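Local coordinates for protein beta-galactosidase (Trichoderma reesei, PDB 3OG2) that probably hydrolyses terminal non-reducing beta-D-galactose residues in beta-D-galactosides, as a glycoside hydrolase of family 35, at residues A[846-858]-A[991-1003]. Residues are numbered along the deposited sequence; the frame is centred on the assembly and turned at random.
Sequences FFERQGFHLPSPP and VKGPHFKKRHGAY
F996 lies against P858, and this pair lies at the heart of the tight apolar part of the contact. P858 CD sits over the centre of one face of the F996 ring, a CH-pi contact 3.5 Å from its centroid, with P858 CG toward F996 CZ. A chi1 of 169° swings the F996 ring toward P858 and the end of helix 846-850. Its edge meets the carbonyl oxygens of Q850 and G851, F852 CD1 packs beside it, and L854 CB lies beside F996 CB. Next to the ring, F996 N donates a nearly straight bond to P855 O (2.8 Å), in the carbonyl plane. G851 ends the short helix 846-850 in a Schellman motif, in the latter of the two all-beta domains near the C-terminal end, and the C-terminal tail runs across this helix end. The R999 guanidinium lies flat over G851 CA, where a side chain would clash. R999 NH1 bonds R849 O (3.0 Å) from above the carbonyl plane, while NH2 forms a salt bridge with E842. R849 grips the chain terminus side-on: R849 NE bonds Y1003 O at 2.9 Å, and R849 NH2 bonds Y1003 OXT at 2.8 Å. NH2 also pairs with E670. A leucine in place of R849 would probably leave the terminal carboxylate without its charged mate and the tail end freer to move. The other end is looser. H995 is exposed and takes P855 CB over one ring face, with S856 OG near H995 CD2. Here a water bridges S856 O and F996 O.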
loop_
_atom_site.group_PDB
_atom_site.type_symbol
_atom_site.label_atom_id
_atom_site.label_comp_id
_atom_site.label_asym_id
_atom_site.label_seq_id
_atom_site.Cartn_x
_atom_site.Cartn_y
_atom_site.Cartn_z
ATOM N N PHE A 846 -23.570 -19.014 9.125
ATOM C CA PHE A 846 -23.504 -20.322 9.741
ATOM C C PHE A 846 -22.232 -21.063 9.398
ATOM O O PHE A 846 -21.570 -21.616 10.289
ATOM C CB PHE A 846 -24.724 -21.148 9.294
ATOM C CG PHE A 846 -24.652 -22.615 9.630
ATOM C CD1 PHE A 846 -24.985 -23.012 10.936
ATOM C CD2 PHE A 846 -24.280 -23.546 8.675
ATOM C CE1 PHE A 846 -24.905 -24.367 11.235
ATOM C CE2 PHE A 846 -24.205 -24.897 8.975
ATOM C CZ PHE A 846 -24.530 -25.292 10.276
ATOM N N PHE A 847 -21.835 -21.091 8.124
ATOM C CA PHE A 847 -20.624 -21.907 7.817
ATOM C C PHE A 847 -19.389 -21.364 8.540
ATOM O O PHE A 847 -18.494 -22.152 8.938
ATOM C CB PHE A 847 -20.356 -22.031 6.315
ATOM C CG PHE A 847 -19.799 -20.754 5.673
ATOM C CD1 PHE A 847 -18.437 -20.636 5.493
ATOM C CD2 PHE A 847 -20.611 -19.712 5.274
ATOM C CE1 PHE A 847 -17.832 -19.521 4.923
ATOM C CE2 PHE A 847 -20.045 -18.573 4.681
ATOM C CZ PHE A 847 -18.664 -18.475 4.529
ATOM N N GLU A 848 -19.287 -20.027 8.698
ATOM C CA GLU A 848 -18.143 -19.424 9.407
ATOM C C GLU A 848 -18.179 -19.775 10.890
ATOM O O GLU A 848 -17.154 -20.108 11.487
ATOM C CB GLU A 848 -18.194 -17.881 9.228
ATOM C CG GLU A 848 -18.117 -17.445 7.770
ATOM C CD GLU A 848 -18.191 -15.929 7.634
ATOM O OE1 GLU A 848 -19.299 -15.324 7.838
ATOM O OE2 GLU A 848 -17.129 -15.344 7.297
ATOM N N ARG A 849 -19.407 -19.681 11.477
ATOM C CA ARG A 849 -19.513 -19.957 12.897
ATOM C C ARG A 849 -19.068 -21.382 13.187
ATOM O O ARG A 849 -18.480 -21.638 14.244
ATOM C CB ARG A 849 -20.965 -19.792 13.390
ATOM C CG ARG A 849 -21.475 -18.351 13.151
ATOM C CD ARG A 849 -22.797 -18.135 13.864
ATOM N NE ARG A 849 -23.859 -19.116 13.651
ATOM C CZ ARG A 849 -24.938 -18.997 12.894
ATOM N NH1 ARG A 849 -25.160 -17.940 12.116
ATOM N NH2 ARG A 849 -25.835 -19.971 12.878
ATOM N N GLN A 850 -19.342 -22.324 12.288
ATOM C CA GLN A 850 -18.994 -23.721 12.536
ATOM C C GLN A 850 -17.517 -23.983 12.229
ATOM O O GLN A 850 -17.012 -25.048 12.582
ATOM C CB GLN A 850 -19.799 -24.648 11.616
ATOM C CG GLN A 850 -21.327 -24.445 11.767
ATOM C CD GLN A 850 -21.754 -25.312 12.958
ATOM O OE1 GLN A 850 -21.612 -26.546 12.961
ATOM N NE2 GLN A 850 -22.202 -24.684 13.998
ATOM N N GLY A 851 -16.826 -23.065 11.571
ATOM C CA GLY A 851 -15.446 -23.359 11.177
ATOM C C GLY A 851 -15.372 -24.116 9.850
ATOM O O GLY A 851 -14.296 -24.641 9.536
ATOM N N PHE A 852 -16.472 -24.199 9.092
ATOM C CA PHE A 852 -16.479 -24.998 7.859
ATOM C C PHE A 852 -15.659 -24.369 6.754
ATOM O O PHE A 852 -15.383 -25.062 5.776
ATOM C CB PHE A 852 -17.886 -25.241 7.329
ATOM C CG PHE A 852 -18.740 -26.140 8.202
ATOM C CD1 PHE A 852 -18.182 -26.920 9.209
ATOM C CD2 PHE A 852 -20.112 -26.174 8.005
ATOM C CE1 PHE A 852 -19.013 -27.750 9.989
ATOM C CE2 PHE A 852 -20.929 -27.028 8.732
ATOM C CZ PHE A 852 -20.372 -27.812 9.731
ATOM N N HIS A 853 -15.211 -23.129 6.866
ATOM C CA HIS A 853 -14.271 -22.506 5.967
ATOM C C HIS A 853 -12.830 -22.916 6.205
ATOM O O HIS A 853 -11.946 -22.484 5.431
ATOM C CB HIS A 853 -14.373 -20.968 6.100
ATOM C CG HIS A 853 -14.086 -20.501 7.487
ATOM N ND1 HIS A 853 -12.996 -19.765 7.910
ATOM C CD2 HIS A 853 -14.886 -20.716 8.555
ATOM C CE1 HIS A 853 -13.156 -19.556 9.236
ATOM N NE2 HIS A 853 -14.288 -20.146 9.608
ATOM N N LEU A 854 -12.553 -23.670 7.244
ATOM C CA LEU A 854 -11.181 -24.005 7.568
ATOM C C LEU A 854 -10.676 -25.201 6.776
ATOM O O LEU A 854 -11.497 -25.961 6.251
ATOM C CB LEU A 854 -11.037 -24.269 9.086
ATOM C CG LEU A 854 -11.394 -23.055 9.960
ATOM C CD1 LEU A 854 -11.483 -23.501 11.419
ATOM C CD2 LEU A 854 -10.388 -21.957 9.773
ATOM N N PRO A 855 -9.362 -25.349 6.642
ATOM C CA PRO A 855 -8.840 -26.481 5.851
ATOM C C PRO A 855 -9.334 -27.808 6.404
ATOM O O PRO A 855 -9.518 -28.014 7.613
ATOM C CB PRO A 855 -7.338 -26.364 6.026
ATOM C CG PRO A 855 -7.120 -24.902 6.271
ATOM C CD PRO A 855 -8.307 -24.415 7.067
ATOM N N SER A 856 -9.521 -28.764 5.496
ATOM C CA SER A 856 -9.964 -30.122 5.859
ATOM C C SER A 856 -11.295 -30.126 6.619
ATOM O O SER A 856 -11.458 -30.614 7.744
ATOM C CB SER A 856 -8.896 -30.821 6.711
ATOM O OG SER A 856 -7.699 -30.963 6.010
ATOM N N PRO A 857 -12.329 -29.561 6.016
ATOM C CA PRO A 857 -13.623 -29.452 6.701
ATOM C C PRO A 857 -14.290 -30.822 6.803
ATOM O O PRO A 857 -13.860 -31.748 6.080
ATOM C CB PRO A 857 -14.433 -28.568 5.739
ATOM C CG PRO A 857 -13.846 -28.918 4.383
ATOM C CD PRO A 857 -12.359 -29.026 4.631
ATOM N N PRO A 858 -15.308 -30.923 7.657
ATOM C CA PRO A 858 -15.963 -32.238 7.866
ATOM C C PRO A 858 -16.891 -32.574 6.713
ATOM O O PRO A 858 -18.049 -32.138 6.696
ATOM C CB PRO A 858 -16.740 -32.018 9.170
ATOM C CG PRO A 858 -17.057 -30.528 9.188
ATOM C CD PRO A 858 -15.920 -29.833 8.469
ATOM N N VAL A 991 2.099 -20.505 5.207
ATOM C CA VAL A 991 1.536 -20.103 6.497
ATOM C C VAL A 991 0.693 -21.245 7.021
ATOM O O VAL A 991 -0.190 -21.725 6.297
ATOM C CB VAL A 991 0.721 -18.816 6.272
ATOM C CG1 VAL A 991 0.017 -18.415 7.551
ATOM C CG2 VAL A 991 1.622 -17.680 5.810
ATOM N N LYS A 992 0.972 -21.670 8.234
ATOM C CA LYS A 992 0.358 -22.860 8.837
ATOM C C LYS A 992 -0.924 -22.534 9.567
ATOM O O LYS A 992 -1.005 -22.630 10.799
ATOM C CB LYS A 992 1.356 -23.528 9.804
ATOM C CG LYS A 992 2.689 -23.854 9.131
ATOM C CD LYS A 992 3.660 -24.673 9.988
ATOM C CE LYS A 992 4.957 -24.977 9.262
ATOM N NZ LYS A 992 6.207 -24.476 9.886
ATOM N N GLY A 993 -1.955 -22.128 8.824
ATOM C CA GLY A 993 -3.226 -21.847 9.475
ATOM C C GLY A 993 -3.843 -23.131 10.025
ATOM O O GLY A 993 -3.798 -24.190 9.377
ATOM N N PRO A 994 -4.402 -23.148 11.236
ATOM C CA PRO A 994 -5.057 -24.345 11.761
ATOM C C PRO A 994 -6.166 -24.885 10.880
ATOM O O PRO A 994 -6.916 -24.154 10.249
ATOM C CB PRO A 994 -5.659 -23.819 13.072
ATOM C CG PRO A 994 -4.574 -22.871 13.490
ATOM C CD PRO A 994 -4.352 -22.056 12.229
ATOM N N HIS A 995 -6.230 -26.228 10.870
ATOM C CA HIS A 995 -7.295 -26.888 10.142
ATOM C C HIS A 995 -8.577 -26.934 10.955
ATOM O O HIS A 995 -8.583 -26.630 12.165
ATOM C CB HIS A 995 -6.846 -28.319 9.875
ATOM C CG HIS A 995 -5.719 -28.399 8.899
ATOM N ND1 HIS A 995 -4.771 -27.488 8.528
ATOM C CD2 HIS A 995 -5.460 -29.495 8.125
ATOM C CE1 HIS A 995 -3.967 -27.975 7.607
ATOM N NE2 HIS A 995 -4.376 -29.210 7.348
ATOM N N PHE A 996 -9.668 -27.338 10.281
ATOM C CA PHE A 996 -10.926 -27.495 10.990
ATOM C C PHE A 996 -10.779 -28.399 12.206
ATOM O O PHE A 996 -10.188 -29.465 12.106
ATOM C CB PHE A 996 -11.969 -28.056 10.017
ATOM C CG PHE A 996 -13.244 -28.496 10.749
ATOM C CD1 PHE A 996 -14.207 -27.567 11.073
ATOM C CD2 PHE A 996 -13.468 -29.818 11.093
ATOM C CE1 PHE A 996 -15.357 -27.914 11.753
ATOM C CE2 PHE A 996 -14.587 -30.163 11.802
ATOM C CZ PHE A 996 -15.567 -29.232 12.131
ATOM N N LYS A 997 -11.421 -28.029 13.293
ATOM C CA LYS A 997 -11.643 -28.833 14.481
ATOM C C LYS A 997 -13.044 -28.473 14.940
ATOM O O LYS A 997 -13.418 -27.312 14.981
ATOM C CB LYS A 997 -10.659 -28.507 15.596
ATOM C CG LYS A 997 -9.329 -29.230 15.576
ATOM C CD LYS A 997 -8.330 -28.457 16.430
ATOM C CE LYS A 997 -8.835 -28.310 17.861
ATOM N NZ LYS A 997 -8.030 -29.152 18.807
ATOM N N LYS A 998 -13.832 -29.467 15.303
ATOM C CA LYS A 998 -15.174 -29.235 15.771
ATOM C C LYS A 998 -15.187 -28.230 16.920
ATOM O O LYS A 998 -14.432 -28.341 17.896
ATOM C CB LYS A 998 -15.714 -30.590 16.210
ATOM C CG LYS A 998 -17.036 -30.397 16.905
ATOM C CD LYS A 998 -18.143 -30.386 15.883
ATOM C CE LYS A 998 -19.429 -30.662 16.676
ATOM N NZ LYS A 998 -20.590 -30.204 15.876
ATOM N N ARG A 999 -16.036 -27.203 16.769
ATOM C CA ARG A 999 -16.063 -26.144 17.797
ATOM C C ARG A 999 -17.091 -26.425 18.884
ATOM O O ARG A 999 -18.297 -26.629 18.614
ATOM C CB ARG A 999 -16.455 -24.815 17.136
ATOM C CG ARG A 999 -15.323 -24.377 16.164
ATOM C CD ARG A 999 -15.736 -23.105 15.450
ATOM N NE ARG A 999 -14.561 -22.545 14.772
ATOM C CZ ARG A 999 -14.543 -21.332 14.223
ATOM N NH1 ARG A 999 -15.632 -20.565 14.237
ATOM N NH2 ARG A 999 -13.446 -20.895 13.678
ATOM N N HIS A 1000 -16.640 -26.430 20.128
ATOM C CA HIS A 1000 -17.566 -26.641 21.249
ATOM C C HIS A 1000 -18.385 -25.363 21.402
ATOM O O HIS A 1000 -17.891 -24.208 21.282
ATOM C CB HIS A 1000 -16.792 -27.029 22.501
ATOM C CG HIS A 1000 -16.047 -28.350 22.394
ATOM N ND1 HIS A 1000 -16.026 -29.298 23.384
ATOM C CD2 HIS A 1000 -15.259 -28.871 21.417
ATOM C CE1 HIS A 1000 -15.275 -30.351 23.027
ATOM N NE2 HIS A 1000 -14.793 -30.127 21.814
ATOM N N GLY A 1001 -19.662 -25.538 21.675
ATOM C CA GLY A 1001 -20.516 -24.372 21.894
ATOM C C GLY A 1001 -20.957 -23.713 20.618
ATOM O O GLY A 1001 -21.555 -22.642 20.686
ATOM N N ALA A 1002 -20.667 -24.278 19.446
ATOM C CA ALA A 1002 -21.094 -23.612 18.234
ATOM C C ALA A 1002 -22.603 -23.675 18.070
ATOM O O ALA A 1002 -23.314 -24.479 18.696
ATOM C CB ALA A 1002 -20.423 -24.274 17.042
ATOM N N TYR A 1003 -23.087 -22.799 17.204
ATOM C CA TYR A 1003 -24.510 -22.706 16.883
ATOM C C TYR A 1003 -24.620 -22.148 15.451
ATOM O O TYR A 1003 -23.585 -21.669 14.957
ATOM C CB TYR A 1003 -25.281 -21.863 17.918
ATOM C CG TYR A 1003 -24.799 -20.455 18.057
ATOM C CD1 TYR A 1003 -25.103 -19.442 17.160
ATOM C CD2 TYR A 1003 -24.023 -20.113 19.135
ATOM C CE1 TYR A 1003 -24.666 -18.145 17.295
ATOM C CE2 TYR A 1003 -23.556 -18.815 19.311
ATOM C CZ TYR A 1003 -23.890 -17.841 18.378
ATOM O OH TYR A 1003 -23.406 -16.562 18.527
ATOM O OXT TYR A 1003 -25.792 -22.067 14.802
HETATM O O HOH W 1 -17.748 -26.877 14.501
HETATM O O HOH W 2 -9.566 -30.876 9.974
#